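Lectin (Trichosanthes anguina, PDB 4HR6) probably binds carbohydrate as a three-chain, nontoxic seed homologue of type II ribosome-inactivating proteins, this chain belonging to its ribosome-inactivating-protein-like part. Local coordinates at residues S38-F41 / L42-Q46; Q46-F49 / H50-T54; V109-Q112 / M113-A117; S151-S154 / L155-A159. All blocks are in the same frame, centred on the assembly; numbering follows the deposited sequence.

Interaction 1. Residues S38-F41 / L42-Q46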
loop_
_atom_site.group_PDB
_atom_site.type_symbol
_atom_site.label_atom_id
_atom_site.label_comp_id
_atom_site.label_asym_id
_atom_site.label_seq_id
_atom_site.Cartn_x
_atom_site.Cartn_y
_atom_site.Cartn_z
ATOM N N SER B 38 -17.391 -1.563 -33.759
ATOM C CA SER B 38 -16.489 -1.470 -32.646
ATOM C C SER B 38 -16.213 0.014 -32.422
ATOM O O SER B 38 -16.451 0.858 -33.300
ATOM C CB SER B 38 -15.209 -2.265 -32.926
ATOM O OG SER B 38 -14.489 -1.721 -34.028
ATOM N N TYR B 39 -15.745 0.354 -31.228
ATOM C CA TYR B 39 -15.569 1.755 -30.870
ATOM C C TYR B 39 -14.214 1.937 -30.233
ATOM O O TYR B 39 -13.833 1.182 -29.345
ATOM C CB TYR B 39 -16.689 2.215 -29.947
ATOM C CG TYR B 39 -18.046 1.987 -30.539
ATOM C CD1 TYR B 39 -18.674 0.771 -30.394
ATOM C CD2 TYR B 39 -18.672 2.972 -31.285
ATOM C CE1 TYR B 39 -19.902 0.532 -30.963
ATOM C CE2 TYR B 39 -19.904 2.741 -31.867
ATOM C CZ TYR B 39 -20.515 1.511 -31.691
ATOM O OH TYR B 39 -21.747 1.240 -32.252
ATOM N N PHE B 40 -13.479 2.925 -30.732
ATOM C CA PHE B 40 -12.094 3.144 -30.364
ATOM C C PHE B 40 -12.006 4.531 -29.792
ATOM O O PHE B 40 -12.641 5.452 -30.315
ATOM C CB PHE B 40 -11.183 3.052 -31.591
ATOM C CG PHE B 40 -10.862 1.651 -32.003
ATOM C CD1 PHE B 40 -11.804 0.866 -32.631
ATOM C CD2 PHE B 40 -9.603 1.117 -31.768
ATOM C CE1 PHE B 40 -11.496 -0.432 -33.018
ATOM C CE2 PHE B 40 -9.294 -0.180 -32.136
ATOM C CZ PHE B 40 -10.243 -0.959 -32.770
ATOM N N PHE B 41 -11.230 4.683 -28.719
ATOM C CA PHE B 41 -10.927 6.015 -28.212
ATOM C C PHE B 41 -10.087 6.759 -29.230
ATOM O O PHE B 41 -9.311 6.164 -29.965
ATOM C CB PHE B 41 -10.192 5.945 -26.866
ATOM C CG PHE B 41 -11.093 5.604 -25.708
ATOM C CD1 PHE B 41 -11.244 4.297 -25.294
ATOM C CD2 PHE B 41 -11.817 6.591 -25.066
ATOM C CE1 PHE B 41 -12.086 3.969 -24.247
ATOM C CE2 PHE B 41 -12.665 6.272 -24.012
ATOM C CZ PHE B 41 -12.798 4.958 -23.601
ATOM N N LEU B 42 -10.244 8.074 -29.224
ATOM C CA LEU B 42 -9.574 8.975 -30.122
ATOM C C LEU B 42 -8.039 8.836 -30.017
ATOM O O LEU B 42 -7.334 8.986 -30.998
ATOM C CB LEU B 42 -10.035 10.391 -29.802
ATOM C CG LEU B 42 -9.629 11.563 -30.692
ATOM C CD1 LEU B 42 -9.947 11.291 -32.162
ATOM C CD2 LEU B 42 -10.356 12.800 -30.191
ATOM N N ASN B 43 -7.533 8.518 -28.834
ATOM C CA ASN B 43 -6.110 8.377 -28.646
ATOM C C ASN B 43 -5.686 6.935 -28.533
ATOM O O ASN B 43 -4.604 6.651 -28.048
ATOM C CB ASN B 43 -5.664 9.173 -27.426
ATOM C CG ASN B 43 -6.203 8.602 -26.134
ATOM O OD1 ASN B 43 -7.285 8.040 -26.110
ATOM N ND2 ASN B 43 -5.457 8.750 -25.063
ATOM N N ALA B 44 -6.509 6.000 -28.986
ATOM C CA ALA B 44 -6.045 4.613 -29.035
ATOM C C ALA B 44 -4.776 4.554 -29.873
ATOM O O ALA B 44 -4.678 5.253 -30.895
ATOM C CB ALA B 44 -7.082 3.698 -29.648
ATOM N N PRO B 45 -3.816 3.708 -29.466
ATOM C CA PRO B 45 -2.596 3.569 -30.258
ATOM C C PRO B 45 -2.874 3.001 -31.657
ATOM O O PRO B 45 -3.836 2.237 -31.863
ATOM C CB PRO B 45 -1.726 2.619 -29.432
ATOM C CG PRO B 45 -2.640 1.950 -28.468
ATOM C CD PRO B 45 -3.901 2.744 -28.354
ATOM N N GLN B 46 -2.028 3.382 -32.611
ATOM C CA GLN B 46 -2.208 3.012 -34.020
ATOM C C GLN B 46 -2.324 1.503 -34.225
ATOM O O GLN B 46 -3.139 1.017 -35.009
ATOM C CB GLN B 46 -1.018 3.504 -34.837
ATOM C CG GLN B 46 -0.999 4.982 -35.092
ATOM C CD GLN B 46 -0.050 5.354 -36.222
ATOM O OE1 GLN B 46 1.142 5.586 -36.006
ATOM N NE2 GLN B 46 -0.581 5.425 -37.423
#
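A type I beta turn from Phe-41 to Ala-44 reverses the chain just beyond strand 37-40 and is closed by Ala-44 N donating to Phe-41 O over 3.0 Å. The N-H points almost straight at its acceptor, at 164°, although it stands well above the carbonyl plane rather than on a lone pair. The methyl of Ala-44 faces back toward the strand, its CB 3.3 Å from Phe-41 O. Ala-44 CB also meets Phe-40 CD2 at 4.2 Å, at the ring edge and close to the ring plane. On the opposite edge of the same ring Ser-38 OG sits in plane, 3.4 Å from Phe-40 CE1, so the ring is bordered by its own strand at one end and by the turn at the other. Asn-43 holds CG between its backbone N and carbonyl carbon (chi1 67°), which turns the amide back toward Phe-41 and sets Asn-43 OD1 3.7 Å from Phe-41 CB; its ND2 is bonded to Asn-65 OD1. Leu-42 leans away from the strand and touches it through CB alone, 3.7 Å from Phe-41 C. The Phe-41 ring likewise leads off, to meet the ring of Phe-107 with the planes about 50° apart. The turn thus links strand 37-40 to helix 46-51. Phe-40 stacks on Phe-49 and touches Ala-48 of helix 46-51, and its backbone bonds to Asn-59 and Leu-61 align strand 37-40 with its parallel neighbour 57-60, while Ala-44 rests on Val-28 of strand 26-32.

Interaction 2. Residues Q46-F49 / H50-T54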
loop_
_atom_site.group_PDB
_atom_site.type_symbol
_atom_site.label_atom_id
_atom_site.label_comp_id
_atom_site.label_asym_id
_atom_site.label_seq_id
_atom_site.Cartn_x
_atom_site.Cartn_y
_atom_site.Cartn_z
ATOM N N GLN B 46 -2.028 3.382 -32.611
ATOM C CA GLN B 46 -2.208 3.012 -34.020
ATOM C C GLN B 46 -2.324 1.503 -34.225
ATOM O O GLN B 46 -3.139 1.017 -35.009
ATOM C CB GLN B 46 -1.018 3.504 -34.837
ATOM C CG GLN B 46 -0.999 4.982 -35.092
ATOM C CD GLN B 46 -0.050 5.354 -36.222
ATOM O OE1 GLN B 46 1.142 5.586 -36.006
ATOM N NE2 GLN B 46 -0.581 5.425 -37.423
ATOM N N LEU B 47 -1.495 0.773 -33.500
ATOM C CA LEU B 47 -1.473 -0.655 -33.568
ATOM C C LEU B 47 -2.817 -1.291 -33.175
ATOM O O LEU B 47 -3.133 -2.381 -33.644
ATOM C CB LEU B 47 -0.370 -1.171 -32.644
ATOM C CG LEU B 47 -0.095 -2.670 -32.705
ATOM C CD1 LEU B 47 0.706 -2.981 -33.958
ATOM C CD2 LEU B 47 0.655 -3.119 -31.464
ATOM N N ALA B 48 -3.574 -0.629 -32.293
ATOM C CA ALA B 48 -4.900 -1.111 -31.907
ATOM C C ALA B 48 -5.821 -1.238 -33.118
ATOM O O ALA B 48 -6.553 -2.218 -33.236
ATOM C CB ALA B 48 -5.537 -0.201 -30.865
ATOM N N PHE B 49 -5.790 -0.250 -34.007
ATOM C CA PHE B 49 -6.670 -0.285 -35.182
ATOM C C PHE B 49 -6.317 -1.401 -36.153
ATOM O O PHE B 49 -7.179 -1.855 -36.905
ATOM C CB PHE B 49 -6.637 1.031 -35.940
ATOM C CG PHE B 49 -7.203 2.164 -35.176
ATOM C CD1 PHE B 49 -6.391 2.971 -34.414
ATOM C CD2 PHE B 49 -8.564 2.418 -35.202
ATOM C CE1 PHE B 49 -6.920 4.026 -33.698
ATOM C CE2 PHE B 49 -9.097 3.475 -34.501
ATOM C CZ PHE B 49 -8.275 4.273 -33.740
ATOM N N HIS B 50 -5.050 -1.813 -36.147
ATOM C CA HIS B 50 -4.545 -2.764 -37.116
ATOM C C HIS B 50 -4.700 -4.167 -36.623
ATOM O O HIS B 50 -4.711 -5.075 -37.421
ATOM C CB HIS B 50 -3.082 -2.472 -37.478
ATOM C CG HIS B 50 -2.930 -1.291 -38.383
ATOM N ND1 HIS B 50 -2.708 -0.015 -37.912
ATOM C CD2 HIS B 50 -3.020 -1.183 -39.730
ATOM C CE1 HIS B 50 -2.652 0.827 -38.928
ATOM N NE2 HIS B 50 -2.834 0.142 -40.045
ATOM N N THR B 51 -4.853 -4.345 -35.318
ATOM C CA THR B 51 -4.900 -5.672 -34.746
ATOM C C THR B 51 -6.200 -6.013 -34.034
ATOM O O THR B 51 -6.446 -7.183 -33.813
ATOM C CB THR B 51 -3.729 -5.902 -33.756
ATOM O OG1 THR B 51 -3.714 -4.865 -32.789
ATOM C CG2 THR B 51 -2.385 -5.893 -34.475
ATOM N N LEU B 52 -7.026 -5.033 -33.654
ATOM C CA LEU B 52 -8.247 -5.354 -32.901
ATOM C C LEU B 52 -9.502 -5.127 -33.710
ATOM O O LEU B 52 -9.652 -4.105 -34.354
ATOM C CB LEU B 52 -8.366 -4.501 -31.641
ATOM C CG LEU B 52 -7.303 -4.645 -30.564
ATOM C CD1 LEU B 52 -7.434 -3.499 -29.569
ATOM C CD2 LEU B 52 -7.435 -5.995 -29.883
ATOM N N PHE B 53 -10.424 -6.068 -33.606
ATOM C CA PHE B 53 -11.761 -5.939 -34.174
ATOM C C PHE B 53 -11.694 -5.567 -35.648
ATOM O O PHE B 53 -12.433 -4.715 -36.127
ATOM C CB PHE B 53 -12.602 -4.934 -33.368
ATOM C CG PHE B 53 -12.592 -5.184 -31.878
ATOM C CD1 PHE B 53 -12.842 -6.449 -31.358
ATOM C CD2 PHE B 53 -12.313 -4.154 -30.986
ATOM C CE1 PHE B 53 -12.813 -6.676 -29.991
ATOM C CE2 PHE B 53 -12.286 -4.384 -29.623
ATOM C CZ PHE B 53 -12.536 -5.639 -29.127
ATOM N N THR B 54 -10.796 -6.226 -36.368
ATOM C CA THR B 54 -10.502 -5.847 -37.757
ATOM C C THR B 54 -11.589 -6.283 -38.737
ATOM O O THR B 54 -11.669 -5.762 -39.830
ATOM C CB THR B 54 -9.140 -6.405 -38.202
ATOM O OG1 THR B 54 -9.066 -7.802 -37.878
ATOM C CG2 THR B 54 -8.036 -5.673 -37.469
#
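Thr-51 OG1 donates to Leu-47 O over a short 2.7 Å, a side-chain-to-backbone bond in the last turn of helix 46-51, the helix of the beta-alpha-beta unit that carries the chain from strand 37-40 to strand 57-60. Placing OG1 between the backbone N and carbonyl carbon of Thr-51 (chi1 53°) turns the hydroxyl back onto that carbonyl. His-50 N reaches the same oxygen from the opposite face of its plane, at 3.2 Å, so Leu-47 O is gripped from both faces; Thr-51 N adds a weak third bond. A second side-chain donor works one residue earlier: His-50 ND1 bonds Gln-46 O at 3.1 Å, fairly straight at 158°. The carbonyl oxygen lies near the imidazole plane, whereas ND1 stands well above the carbonyl plane. This bond probably fixes the rotation of the imidazole about CB-CG. The final i to i+4 bond runs from Leu-52 N to Ala-48 O (2.9 Å), and Leu-52 is the first residue to leave helical angles.

Farther out the contact is apolar. Leu-52 CD1 meets the methyl CB of Ala-48 at 4.0 Å, and both residues pack on Phe-3 of strand 3-9, Leu-52 also on Val-28, so this side of the helix lies against the sheet. Phe-49, next round the helix, has Gln-46 O in plane at its ring edge, while its own carbonyl oxygen accepts from Gln-58 NE2. Beyond the helix end, Thr-54 CG2 comes within 4.0 Å of Phe-49 O.

Interaction 3. Residues V109-Q112 / M113-A117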
loop_
_atom_site.group_PDB
_atom_site.type_symbol
_atom_site.label_atom_id
_atom_site.label_comp_id
_atom_site.label_asym_id
_atom_site.label_seq_id
_atom_site.Cartn_x
_atom_site.Cartn_y
_atom_site.Cartn_z
ATOM N N VAL B 109 -17.616 4.792 -14.963
ATOM C CA VAL B 109 -17.996 3.742 -14.036
ATOM C C VAL B 109 -17.151 2.485 -14.225
ATOM O O VAL B 109 -16.567 1.945 -13.272
ATOM C CB VAL B 109 -19.492 3.399 -14.187
ATOM C CG1 VAL B 109 -19.860 2.226 -13.309
ATOM C CG2 VAL B 109 -20.362 4.608 -13.837
ATOM N N ILE B 110 -17.082 2.019 -15.470
ATOM C CA ILE B 110 -16.458 0.752 -15.781
ATOM C C ILE B 110 -14.949 0.808 -15.528
ATOM O O ILE B 110 -14.388 -0.093 -14.923
ATOM C CB ILE B 110 -16.759 0.338 -17.234
ATOM C CG1 ILE B 110 -18.211 -0.105 -17.356
ATOM C CG2 ILE B 110 -15.844 -0.796 -17.667
ATOM C CD1 ILE B 110 -18.770 0.011 -18.748
ATOM N N ILE B 111 -14.304 1.872 -15.985
ATOM C CA ILE B 111 -12.871 2.006 -15.831
ATOM C C ILE B 111 -12.510 1.974 -14.340
ATOM O O ILE B 111 -11.619 1.242 -13.927
ATOM C CB ILE B 111 -12.355 3.285 -16.555
ATOM C CG1 ILE B 111 -12.424 3.066 -18.073
ATOM C CG2 ILE B 111 -10.936 3.636 -16.148
ATOM C CD1 ILE B 111 -12.182 4.315 -18.880
ATOM N N GLN B 112 -13.232 2.732 -13.531
ATOM C CA GLN B 112 -12.928 2.777 -12.107
ATOM C C GLN B 112 -13.165 1.446 -11.420
ATOM O O GLN B 112 -12.323 0.980 -10.666
ATOM C CB GLN B 112 -13.707 3.881 -11.433
ATOM C CG GLN B 112 -13.208 5.246 -11.837
ATOM C CD GLN B 112 -13.895 6.334 -11.077
ATOM O OE1 GLN B 112 -15.013 6.734 -11.408
ATOM N NE2 GLN B 112 -13.235 6.826 -10.051
ATOM N N MET B 113 -14.294 0.816 -11.716
ATOM C CA MET B 113 -14.684 -0.407 -11.033
ATOM C C MET B 113 -13.919 -1.628 -11.502
ATOM O O MET B 113 -13.910 -2.648 -10.798
ATOM C CB MET B 113 -16.167 -0.654 -11.187
ATOM C CG MET B 113 -17.019 0.298 -10.378
ATOM S SD MET B 113 -18.791 -0.018 -10.513
ATOM C CE MET B 113 -18.935 -1.563 -9.604
ATOM N N VAL B 114 -13.248 -1.541 -12.656
ATOM C CA VAL B 114 -12.477 -2.677 -13.160
ATOM C C VAL B 114 -10.970 -2.389 -13.178
ATOM O O VAL B 114 -10.184 -3.107 -12.553
ATOM C CB VAL B 114 -12.952 -3.086 -14.571
ATOM C CG1 VAL B 114 -12.091 -4.209 -15.106
ATOM C CG2 VAL B 114 -14.411 -3.525 -14.529
ATOM N N LEU B 115 -10.554 -1.330 -13.873
ATOM C CA LEU B 115 -9.138 -1.104 -14.046
ATOM C C LEU B 115 -8.533 -0.471 -12.803
ATOM O O LEU B 115 -7.488 -0.893 -12.353
ATOM C CB LEU B 115 -8.850 -0.245 -15.281
ATOM C CG LEU B 115 -9.276 -0.794 -16.639
ATOM C CD1 LEU B 115 -8.858 0.171 -17.750
ATOM C CD2 LEU B 115 -8.651 -2.154 -16.866
ATOM N N GLU B 116 -9.177 0.550 -12.254
ATOM C CA GLU B 116 -8.606 1.244 -11.112
ATOM C C GLU B 116 -8.640 0.362 -9.851
ATOM O O GLU B 116 -7.720 0.393 -9.029
ATOM C CB GLU B 116 -9.310 2.581 -10.907
ATOM C CG GLU B 116 -9.268 3.513 -12.116
ATOM C CD GLU B 116 -7.867 3.841 -12.544
ATOM O OE1 GLU B 116 -7.169 4.512 -11.770
ATOM O OE2 GLU B 116 -7.440 3.405 -13.640
ATOM N N ALA B 117 -9.684 -0.451 -9.725
ATOM C CA ALA B 117 -9.742 -1.436 -8.648
ATOM C C ALA B 117 -8.624 -2.454 -8.761
ATOM O O ALA B 117 -8.142 -2.935 -7.733
ATOM C CB ALA B 117 -11.070 -2.143 -8.647
#
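Met-113 lies alongside Val-109, both side chains pointing the same way, and its SD touches Val-109 CG1 at 3.7 Å. The methionine is extended at chi2 and bends at chi3 (70°), while its CG passes 3.4 Å from Val-109 O. On the next faces of the helix the branched residues meet more loosely: Ile-111 CG2 lies 4.3 Å from Leu-115 CD1, and Ile-110 CG2 touches Val-114 CG2 at a similar range. Glu-116, bent at chi2, curls over the backbone, bringing CG within 3.7 Å of Gln-112 CA.

Beneath these contacts the backbone changes its pattern. Met-113 N and Val-114 N make ordinary i to i+4 bonds to Val-109 O and Ile-110 O, but Ile-111 O accepts two: Leu-115 N at 2.8 Å with a bent N-H (132°), and Glu-116 N at 3.0 Å, much straighter (163°). Ala-117 N then reaches Gln-112 O over 3.1 Å, completing a pi-type widening.

The second shell fixes the polar ends and walls. Gln-112 NE2 bonds Glu-147 OE2, and Glu-116 OE2 forms a salt bridge with Lys-119 NZ. Helices 67-74, 85-96 and 121-132 surround the apolar faces, while Tyr-13 of a neighbouring chain bonds Met-113 O through its hydroxyl.

The whole is a pi bulge in helix 103-119, a contact buried close to the centre of the chain's fold. The run Glu-116, Ala-117, Ser-118, Lys-119 probably corresponds to the Glu-Ala-X-Arg signature on the active-site helix of ribosome-inactivating proteins, with lysine in the place of arginine.

Interaction 4. Residues S151-S154 / L155-A159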
loop_
_atom_site.group_PDB
_atom_site.type_symbol
_atom_site.label_atom_id
_atom_site.label_comp_id
_atom_site.label_asym_id
_atom_site.label_seq_id
_atom_site.Cartn_x
_atom_site.Cartn_y
_atom_site.Cartn_z
ATOM N N SER B 151 0.660 6.635 -11.944
ATOM C CA SER B 151 1.851 6.689 -12.773
ATOM C C SER B 151 3.057 7.165 -11.986
ATOM O O SER B 151 4.118 6.572 -12.042
ATOM C CB SER B 151 1.635 7.631 -13.962
ATOM O OG SER B 151 2.801 7.623 -14.758
ATOM N N GLU B 152 2.868 8.255 -11.271
ATOM C CA GLU B 152 3.897 8.867 -10.449
ATOM C C GLU B 152 4.330 7.959 -9.285
ATOM O O GLU B 152 5.519 7.876 -8.988
ATOM C CB GLU B 152 3.351 10.182 -9.913
ATOM C CG GLU B 152 4.326 11.034 -9.135
ATOM C CD GLU B 152 5.527 11.499 -9.947
ATOM O OE1 GLU B 152 5.448 11.559 -11.185
ATOM O OE2 GLU B 152 6.561 11.811 -9.325
ATOM N N ILE B 153 3.369 7.291 -8.636
ATOM C CA ILE B 153 3.677 6.305 -7.587
ATOM C C ILE B 153 4.475 5.166 -8.154
ATOM O O ILE B 153 5.462 4.748 -7.564
ATOM C CB ILE B 153 2.398 5.710 -6.945
ATOM C CG1 ILE B 153 1.730 6.741 -6.052
ATOM C CG2 ILE B 153 2.683 4.445 -6.137
ATOM C CD1 ILE B 153 0.312 6.369 -5.676
ATOM N N SER B 154 4.053 4.635 -9.285
ATOM C CA SER B 154 4.862 3.602 -9.920
ATOM C C SER B 154 6.309 4.067 -10.194
ATOM O O SER B 154 7.244 3.325 -9.988
ATOM C CB SER B 154 4.242 3.158 -11.244
ATOM O OG SER B 154 2.933 2.681 -11.113
ATOM N N LEU B 155 6.480 5.281 -10.715
ATOM C CA LEU B 155 7.820 5.823 -10.967
ATOM C C LEU B 155 8.629 5.902 -9.675
ATOM O O LEU B 155 9.790 5.526 -9.652
ATOM C CB LEU B 155 7.749 7.235 -11.578
ATOM C CG LEU B 155 9.088 7.968 -11.771
ATOM C CD1 LEU B 155 9.997 7.251 -12.739
ATOM C CD2 LEU B 155 8.858 9.365 -12.297
ATOM N N GLN B 156 8.023 6.418 -8.611
ATOM C CA GLN B 156 8.744 6.589 -7.367
ATOM C C GLN B 156 9.118 5.266 -6.705
ATOM O O GLN B 156 10.171 5.163 -6.075
ATOM C CB GLN B 156 7.960 7.474 -6.399
ATOM C CG GLN B 156 7.708 8.884 -6.911
ATOM C CD GLN B 156 8.972 9.599 -7.355
ATOM O OE1 GLN B 156 10.062 9.344 -6.843
ATOM N NE2 GLN B 156 8.830 10.487 -8.328
ATOM N N ILE B 157 8.280 4.246 -6.860
ATOM C CA ILE B 157 8.647 2.926 -6.365
ATOM C C ILE B 157 9.914 2.442 -7.053
ATOM O O ILE B 157 10.842 1.947 -6.399
ATOM C CB ILE B 157 7.520 1.893 -6.568
ATOM C CG1 ILE B 157 6.369 2.210 -5.628
ATOM C CG2 ILE B 157 8.017 0.469 -6.291
ATOM C CD1 ILE B 157 5.139 1.360 -5.858
ATOM N N GLN B 158 9.939 2.540 -8.379
ATOM C CA GLN B 158 11.119 2.117 -9.131
ATOM C C GLN B 158 12.347 2.945 -8.773
ATOM O O GLN B 158 13.441 2.410 -8.568
ATOM C CB GLN B 158 10.844 2.128 -10.624
ATOM C CG GLN B 158 9.932 0.968 -11.044
ATOM C CD GLN B 158 9.094 1.249 -12.286
ATOM O OE1 GLN B 158 9.614 1.641 -13.332
ATOM N NE2 GLN B 158 7.791 1.024 -12.179
ATOM N N ALA B 159 12.143 4.244 -8.645
ATOM C CA ALA B 159 13.200 5.159 -8.318
ATOM C C ALA B 159 13.782 4.883 -6.931
ATOM O O ALA B 159 14.987 5.019 -6.716
ATOM C CB ALA B 159 12.670 6.572 -8.392
#
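Ser-151 O accepts from Leu-155 N over 3.0 Å, in a regular alpha-helical turn of helix 141-159 just after a kink, where the backbone N atoms of Ser-151 and Glu-152 lack their bonds to the preceding turn.

Glu-152 carries the polar side-chain contact. Its side chain runs beside that of Gln-156, both pointing the same way, and OE2 receives Gln-156 NE2 at 2.8 Å with an N-H angle of 153°. The donor keeps its partner close to the amide plane but comes at the carboxylate from above its plane, the two flat groups being turned 40° apart. Bends at chi2 in both chains, of opposite sign, bring the ends together, and Gln-156 CG packs 3.2 Å from Glu-152 O. OE1 of the glutamate binds Asn-1 ND2 of a neighbouring chain, so the carboxylate is held through both oxygens at a subunit boundary.

Ile-153 comes next. Its CG2 meets Ile-157 CD1 at 4.0 Å, the two side chains crossing at a slant, while Ile-157 N bonds Ile-153 O at 2.9 Å.

At Ser-154 the hydroxyl is engaged by Trp-150 O and Leu-199 N. Gln-158 N donates to Ser-154 O nearly straight at 3.2 Å. The amide of Gln-158 is directed to the 198-202 region, where NE2 bonds Leu-199 O, although that NE2 also lies 3.2 Å from Ser-154 O, at an angle too poor for bonding.

Overall arrangement
All four contacts are local, each confined to a turn or to neighbouring turns of one helix, and none nests in or crosses another. Interaction 1 shapes the exit from strand 37-40 and hands the chain directly to interaction 2, sharing Gln-46 with it; together they build the strand-to-helix half of the beta-alpha-beta unit. Interaction 3 follows in the buried helix 103-119, its centre about 18 Å from that of interaction 1 with nearest atoms about 5 Å apart. Interaction 4 closes the series in helix 141-159, about 8 Å from interaction 3 at the nearest atoms, and joins that helix to strand 166-174 and the 198-202 region. Interactions 3 and 4 both face neighbouring chains.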